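PDB 5HMQ: 4-hydroxyphenylpyruvate dioxygenase from Pseudomonas putida, which converts 3-dehydroshikimate to protocatechuate with the help of a divalent metal ion, in an isomerase-like barrel domain fused to a dioxygenase-like domain without 4-hydroxyphenylpyruvate dioxygenase activity. Local coordinates for residues Arg337-Ile341 against Gly438-Ile443; Arg442-Met446 against Glu601-Arg605. All coordinates share one frame; numbering follows the deposited sequence.

How the contacts relate
Both contacts use strand 440-450 but differ in chemistry and in depth. Contact 1, partly buried, joins the tip of a hairpin in the first VOC module to residues 438-443 of the second module. Main-chain and amide bonds, aliphatic packing and a water bridge between D340 and R442 hold it together. Contact 2 is buried inside the second module, where the next residues of the strand face strand 599-606 across the intervening strand 520-528. Here charge dominates, with a metal ion, a histidine and a salt bridge. R442 and I443 belong to both segments but touch the partner only in contact 1. The centres lie about 10 Å apart, and L440 CD2 packs 3.8 Å from I602 CG2.

Contact 1 of 2, residues Arg337-Ile341 against Gly438-Ile443; sequences RQGDI and GGLRRI
Q338 lies obliquely across L440, its CD 3.6 Å from L440 CB and its NE2 near L440 CD1. With CG anti to the backbone N (chi1 178°) and the rest of the chain extended, the amide reaches the backbone at G438-L440. There OE1 accepts a hydrogen bond of 3.0 Å from L440 N, the donor standing 46° out of the carbonyl plane. Glutamine suits the place because one buried amide both accepts from L440 N and donates, through NE2, to L320 O, in two separate parts of the chain.

Q338 to I341 make the type II' turn of a tight hairpin, with G339 and D340 at its corners. G339 takes its positive phi (61°), a shape glycine adopts readily, and a side chain here would run into L440 O and R441 CA. D340 N then donates a short 2.7 Å bond to R441 O. The aspartate's OD2 has its salt-bridge partner in R370 and also receives a hydrogen bond from a water, which in turn accepts one from R442 NE. Behind the turn I341 supplies branched aliphatic bulk: CD1 packs 3.8 Å from L440 CB, while CG2 meets CG1 of I443 at 3.8 Å.

The hairpin of strands 333-338 and 341-346 thus rests its tip on strand 440-450. F526 of strand 520-528 packs against I341, L440 and I443, and V298 and L301 of strand 295-304 also meet I443, closing the junction between the two VOC modules.

Contact 2 of 2, residues Arg442-Met446 against Glu601-Arg605; sequences RIDHM and EIIQR. With MG (magnesium ion), chain L.
D444 reaches from strand 440-450 toward I603 and R605, and each of its atoms meets something. CB lies 3.9 Å from I603 CD1. The torsion that sets CG anti to the backbone N (chi1 175°) brings the carboxyl carbon to 3.5 Å from that same methyl, the two side chains crossing at about a right angle, and gives the acid an apolar flank. At the tip OD2 forms a salt bridge of 2.6 Å to R605 NH1, in the plane of the guanidinium and at its edge. OD1 lies 2.8 Å from the same nitrogen, so NH1 sits close to both oxygens. R605 also bonds through NE to Y609 O.

OD2 has a second partner in H445, whose ND1 donates a 2.6 Å bond close to the ring plane and into the anti lone pair. Together with the metal bond on NE2, 2.2 Å from the magnesium ion, this holds the imidazole's rotation. E601, extended from the facing strand, binds the ion through OE1 at 2.3 Å, its carboxylate nearly perpendicular to the ring. Its OE2 is held by H588 and by a metal-bound water.

H523 and three waters complete six ligands, a two-histidine, one-glutamate set like that of HPPD. D444 is thus a second-shell residue: it orients H445, while R605 probably balances the negative charge of D444 in this buried setting.

Contact 1 of 2, residues Arg337-Ile341 against Gly438-Ile443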
loop_
_atom_site.group_PDB
_atom_site.type_symbol
_atom_site.label_atom_id
_atom_site.label_comp_id
_atom_site.label_asym_id
_atom_site.label_seq_id
_atom_site.Cartn_x
_atom_site.Cartn_y
_atom_site.Cartn_z
ATOM N N ARG C 337 -34.331 -10.100 12.186
ATOM C CA ARG C 337 -33.989 -10.812 13.405
ATOM C C ARG C 337 -34.139 -12.310 13.191
ATOM O O ARG C 337 -35.056 -12.758 12.496
ATOM C CB ARG C 337 -34.894 -10.325 14.543
ATOM C CG ARG C 337 -34.407 -10.585 15.944
ATOM C CD ARG C 337 -35.316 -9.841 16.912
ATOM N NE ARG C 337 -34.563 -9.138 17.948
ATOM C CZ ARG C 337 -35.051 -8.138 18.677
ATOM N NH1 ARG C 337 -36.295 -7.720 18.485
ATOM N NH2 ARG C 337 -34.293 -7.555 19.596
ATOM N N GLN C 338 -33.232 -13.078 13.790
ATOM C CA GLN C 338 -33.346 -14.536 13.817
ATOM C C GLN C 338 -32.473 -15.056 14.942
ATOM O O GLN C 338 -31.254 -14.854 14.922
ATOM C CB GLN C 338 -32.926 -15.158 12.486
ATOM C CG GLN C 338 -32.974 -16.680 12.489
ATOM C CD GLN C 338 -32.666 -17.287 11.133
ATOM O OE1 GLN C 338 -32.743 -18.502 10.954
ATOM N NE2 GLN C 338 -32.308 -16.445 10.172
ATOM N N GLY C 339 -33.083 -15.736 15.905
ATOM C CA GLY C 339 -32.333 -16.212 17.054
ATOM C C GLY C 339 -31.723 -15.054 17.821
ATOM O O GLY C 339 -32.421 -14.130 18.262
ATOM N N ASP C 340 -30.402 -15.073 17.969
ATOM C CA ASP C 340 -29.681 -13.998 18.628
ATOM C C ASP C 340 -28.975 -13.102 17.611
ATOM O O ASP C 340 -28.133 -12.280 17.989
ATOM C CB ASP C 340 -28.681 -14.610 19.624
ATOM C CG ASP C 340 -27.965 -13.579 20.470
ATOM O OD1 ASP C 340 -28.582 -13.092 21.442
ATOM O OD2 ASP C 340 -26.791 -13.260 20.175
ATOM N N ILE C 341 -29.353 -13.199 16.337
ATOM C CA ILE C 341 -28.776 -12.394 15.267
ATOM C C ILE C 341 -29.702 -11.223 14.982
ATOM O O ILE C 341 -30.889 -11.416 14.691
ATOM C CB ILE C 341 -28.549 -13.232 14.000
ATOM C CG1 ILE C 341 -27.891 -14.567 14.349
ATOM C CG2 ILE C 341 -27.703 -12.464 12.997
ATOM C CD1 ILE C 341 -28.141 -15.661 13.328
ATOM N N GLY C 438 -36.393 -19.728 10.411
ATOM C CA GLY C 438 -35.305 -20.678 10.469
ATOM C C GLY C 438 -34.706 -20.859 11.856
ATOM O O GLY C 438 -35.172 -20.293 12.849
ATOM N N GLY C 439 -33.649 -21.670 11.893
ATOM C CA GLY C 439 -32.975 -21.998 13.131
ATOM C C GLY C 439 -31.516 -21.584 13.195
ATOM O O GLY C 439 -30.696 -22.308 13.766
ATOM N N LEU C 440 -31.173 -20.438 12.606
ATOM C CA LEU C 440 -29.866 -19.841 12.841
ATOM C C LEU C 440 -29.912 -19.107 14.167
ATOM O O LEU C 440 -30.887 -18.414 14.471
ATOM C CB LEU C 440 -29.486 -18.877 11.723
ATOM C CG LEU C 440 -29.680 -19.405 10.307
ATOM C CD1 LEU C 440 -29.286 -18.361 9.276
ATOM C CD2 LEU C 440 -28.871 -20.673 10.115
ATOM N N ARG C 441 -28.884 -19.284 14.980
ATOM C CA ARG C 441 -28.992 -18.798 16.340
ATOM C C ARG C 441 -28.028 -17.674 16.674
ATOM O O ARG C 441 -28.421 -16.726 17.355
ATOM C CB ARG C 441 -28.854 -19.962 17.310
ATOM C CG ARG C 441 -29.960 -20.990 17.017
ATOM C CD ARG C 441 -30.335 -21.745 18.245
ATOM N NE ARG C 441 -29.227 -21.868 19.147
ATOM C CZ ARG C 441 -29.187 -22.821 20.093
ATOM N NH1 ARG C 441 -30.213 -23.679 20.268
ATOM N NH2 ARG C 441 -28.125 -22.909 20.916
ATOM N N ARG C 442 -26.772 -17.752 16.246
ATOM C CA ARG C 442 -25.868 -16.650 16.538
ATOM C C ARG C 442 -24.827 -16.519 15.438
ATOM O O ARG C 442 -24.593 -17.444 14.656
ATOM C CB ARG C 442 -25.159 -16.823 17.888
ATOM C CG ARG C 442 -24.095 -17.908 17.910
ATOM C CD ARG C 442 -23.543 -18.089 19.318
ATOM N NE ARG C 442 -22.826 -16.904 19.788
ATOM C CZ ARG C 442 -21.544 -16.650 19.545
ATOM N NH1 ARG C 442 -20.816 -17.497 18.830
ATOM N NH2 ARG C 442 -20.988 -15.543 20.017
ATOM N N ILE C 443 -24.217 -15.336 15.380
ATOM C CA ILE C 443 -23.060 -15.121 14.522
ATOM C C ILE C 443 -21.865 -15.833 15.141
ATOM O O ILE C 443 -21.435 -15.503 16.252
ATOM C CB ILE C 443 -22.789 -13.624 14.331
ATOM C CG1 ILE C 443 -23.953 -12.974 13.578
ATOM C CG2 ILE C 443 -21.468 -13.407 13.612
ATOM C CD1 ILE C 443 -23.937 -11.463 13.610
HETATM O O HOH W 1 -24.266 -14.238 20.692
#

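Contact 2 of 2, residues Arg442-Met446 against Glu601-Arg605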
loop_
_atom_site.group_PDB
_atom_site.type_symbol
_atom_site.label_atom_id
_atom_site.label_comp_id
_atom_site.label_asym_id
_atom_site.label_seq_id
_atom_site.Cartn_x
_atom_site.Cartn_y
_atom_site.Cartn_z
ATOM N N ARG C 442 -26.772 -17.752 16.246
ATOM C CA ARG C 442 -25.868 -16.650 16.538
ATOM C C ARG C 442 -24.827 -16.519 15.438
ATOM O O ARG C 442 -24.593 -17.444 14.656
ATOM C CB ARG C 442 -25.159 -16.823 17.888
ATOM C CG ARG C 442 -24.095 -17.908 17.910
ATOM C CD ARG C 442 -23.543 -18.089 19.318
ATOM N NE ARG C 442 -22.826 -16.904 19.788
ATOM C CZ ARG C 442 -21.544 -16.650 19.545
ATOM N NH1 ARG C 442 -20.816 -17.497 18.830
ATOM N NH2 ARG C 442 -20.988 -15.543 20.017
ATOM N N ILE C 443 -24.217 -15.336 15.380
ATOM C CA ILE C 443 -23.060 -15.121 14.522
ATOM C C ILE C 443 -21.865 -15.833 15.141
ATOM O O ILE C 443 -21.435 -15.503 16.252
ATOM C CB ILE C 443 -22.789 -13.624 14.331
ATOM C CG1 ILE C 443 -23.953 -12.974 13.578
ATOM C CG2 ILE C 443 -21.468 -13.407 13.612
ATOM C CD1 ILE C 443 -23.937 -11.463 13.610
ATOM N N ASP C 444 -21.328 -16.817 14.425
ATOM C CA ASP C 444 -20.196 -17.579 14.931
ATOM C C ASP C 444 -18.870 -16.898 14.615
ATOM O O ASP C 444 -17.999 -16.801 15.484
ATOM C CB ASP C 444 -20.212 -18.994 14.354
ATOM C CG ASP C 444 -18.995 -19.794 14.761
ATOM O OD1 ASP C 444 -19.020 -20.412 15.846
ATOM O OD2 ASP C 444 -18.009 -19.805 13.994
ATOM N N HIS C 445 -18.701 -16.430 13.380
ATOM C CA HIS C 445 -17.502 -15.690 13.021
ATOM C C HIS C 445 -17.799 -14.834 11.802
ATOM O O HIS C 445 -18.770 -15.064 11.074
ATOM C CB HIS C 445 -16.308 -16.619 12.758
ATOM C CG HIS C 445 -16.510 -17.576 11.624
ATOM N ND1 HIS C 445 -16.925 -18.876 11.813
ATOM C CD2 HIS C 445 -16.331 -17.428 10.290
ATOM C CE1 HIS C 445 -17.000 -19.486 10.644
ATOM N NE2 HIS C 445 -16.648 -18.628 9.703
HETATM N N MSE C 446 -16.951 -13.834 11.597
HETATM C CA MSE C 446 -17.088 -12.937 10.464
HETATM C C MSE C 446 -15.712 -12.592 9.915
HETATM O O MSE C 446 -14.848 -12.090 10.638
HETATM C CB MSE C 446 -17.848 -11.675 10.864
HETATM C CG MSE C 446 -18.159 -10.755 9.700
HETATM SE SE MSE C 446 -19.393 -9.320 10.171
HETATM C CE MSE C 446 -18.321 -8.437 11.548
ATOM N N GLU C 601 -22.517 -18.063 5.329
ATOM C CA GLU C 601 -22.136 -19.418 5.686
ATOM C C GLU C 601 -23.017 -19.892 6.829
ATOM O O GLU C 601 -23.295 -19.135 7.763
ATOM C CB GLU C 601 -20.657 -19.495 6.093
ATOM C CG GLU C 601 -20.208 -20.870 6.562
ATOM C CD GLU C 601 -18.763 -20.890 7.022
ATOM O OE1 GLU C 601 -18.183 -19.799 7.209
ATOM O OE2 GLU C 601 -18.205 -21.995 7.200
ATOM N N ILE C 602 -23.469 -21.141 6.739
ATOM C CA ILE C 602 -24.221 -21.805 7.797
ATOM C C ILE C 602 -23.407 -23.000 8.265
ATOM O O ILE C 602 -22.988 -23.824 7.444
ATOM C CB ILE C 602 -25.615 -22.248 7.316
ATOM C CG1 ILE C 602 -26.423 -21.044 6.832
ATOM C CG2 ILE C 602 -26.341 -23.015 8.411
ATOM C CD1 ILE C 602 -27.692 -21.411 6.097
ATOM N N ILE C 603 -23.175 -23.090 9.575
ATOM C CA ILE C 603 -22.313 -24.120 10.141
ATOM C C ILE C 603 -23.046 -24.861 11.252
ATOM O O ILE C 603 -23.980 -24.349 11.870
ATOM C CB ILE C 603 -20.984 -23.547 10.685
ATOM C CG1 ILE C 603 -21.226 -22.770 11.978
ATOM C CG2 ILE C 603 -20.315 -22.660 9.657
ATOM C CD1 ILE C 603 -19.971 -22.525 12.781
ATOM N N GLN C 604 -22.604 -26.095 11.486
ATOM C CA GLN C 604 -22.972 -26.870 12.666
ATOM C C GLN C 604 -21.696 -27.419 13.282
ATOM O O GLN C 604 -20.956 -28.156 12.623
ATOM C CB GLN C 604 -23.933 -28.008 12.316
ATOM C CG GLN C 604 -24.389 -28.815 13.522
ATOM C CD GLN C 604 -25.085 -30.106 13.130
ATOM O OE1 GLN C 604 -25.679 -30.203 12.055
ATOM N NE2 GLN C 604 -25.012 -31.105 13.999
ATOM N N ARG C 605 -21.434 -27.059 14.534
ATOM C CA ARG C 605 -20.268 -27.552 15.253
ATOM C C ARG C 605 -20.672 -28.742 16.111
ATOM O O ARG C 605 -21.656 -28.669 16.855
ATOM C CB ARG C 605 -19.662 -26.446 16.118
ATOM C CG ARG C 605 -19.368 -25.185 15.333
ATOM C CD ARG C 605 -18.612 -24.169 16.160
ATOM N NE ARG C 605 -17.193 -24.200 15.830
ATOM C CZ ARG C 605 -16.584 -23.288 15.083
ATOM N NH1 ARG C 605 -17.268 -22.266 14.596
ATOM N NH2 ARG C 605 -15.291 -23.395 14.824
HETATM MG MG MG L . -16.008 -19.282 7.716
HETATM O O HOH W 2 -15.815 -21.211 8.445
HETATM O O HOH W 3 -13.750 -18.731 8.195
HETATM O O HOH W 4 -15.222 -19.998 5.939
#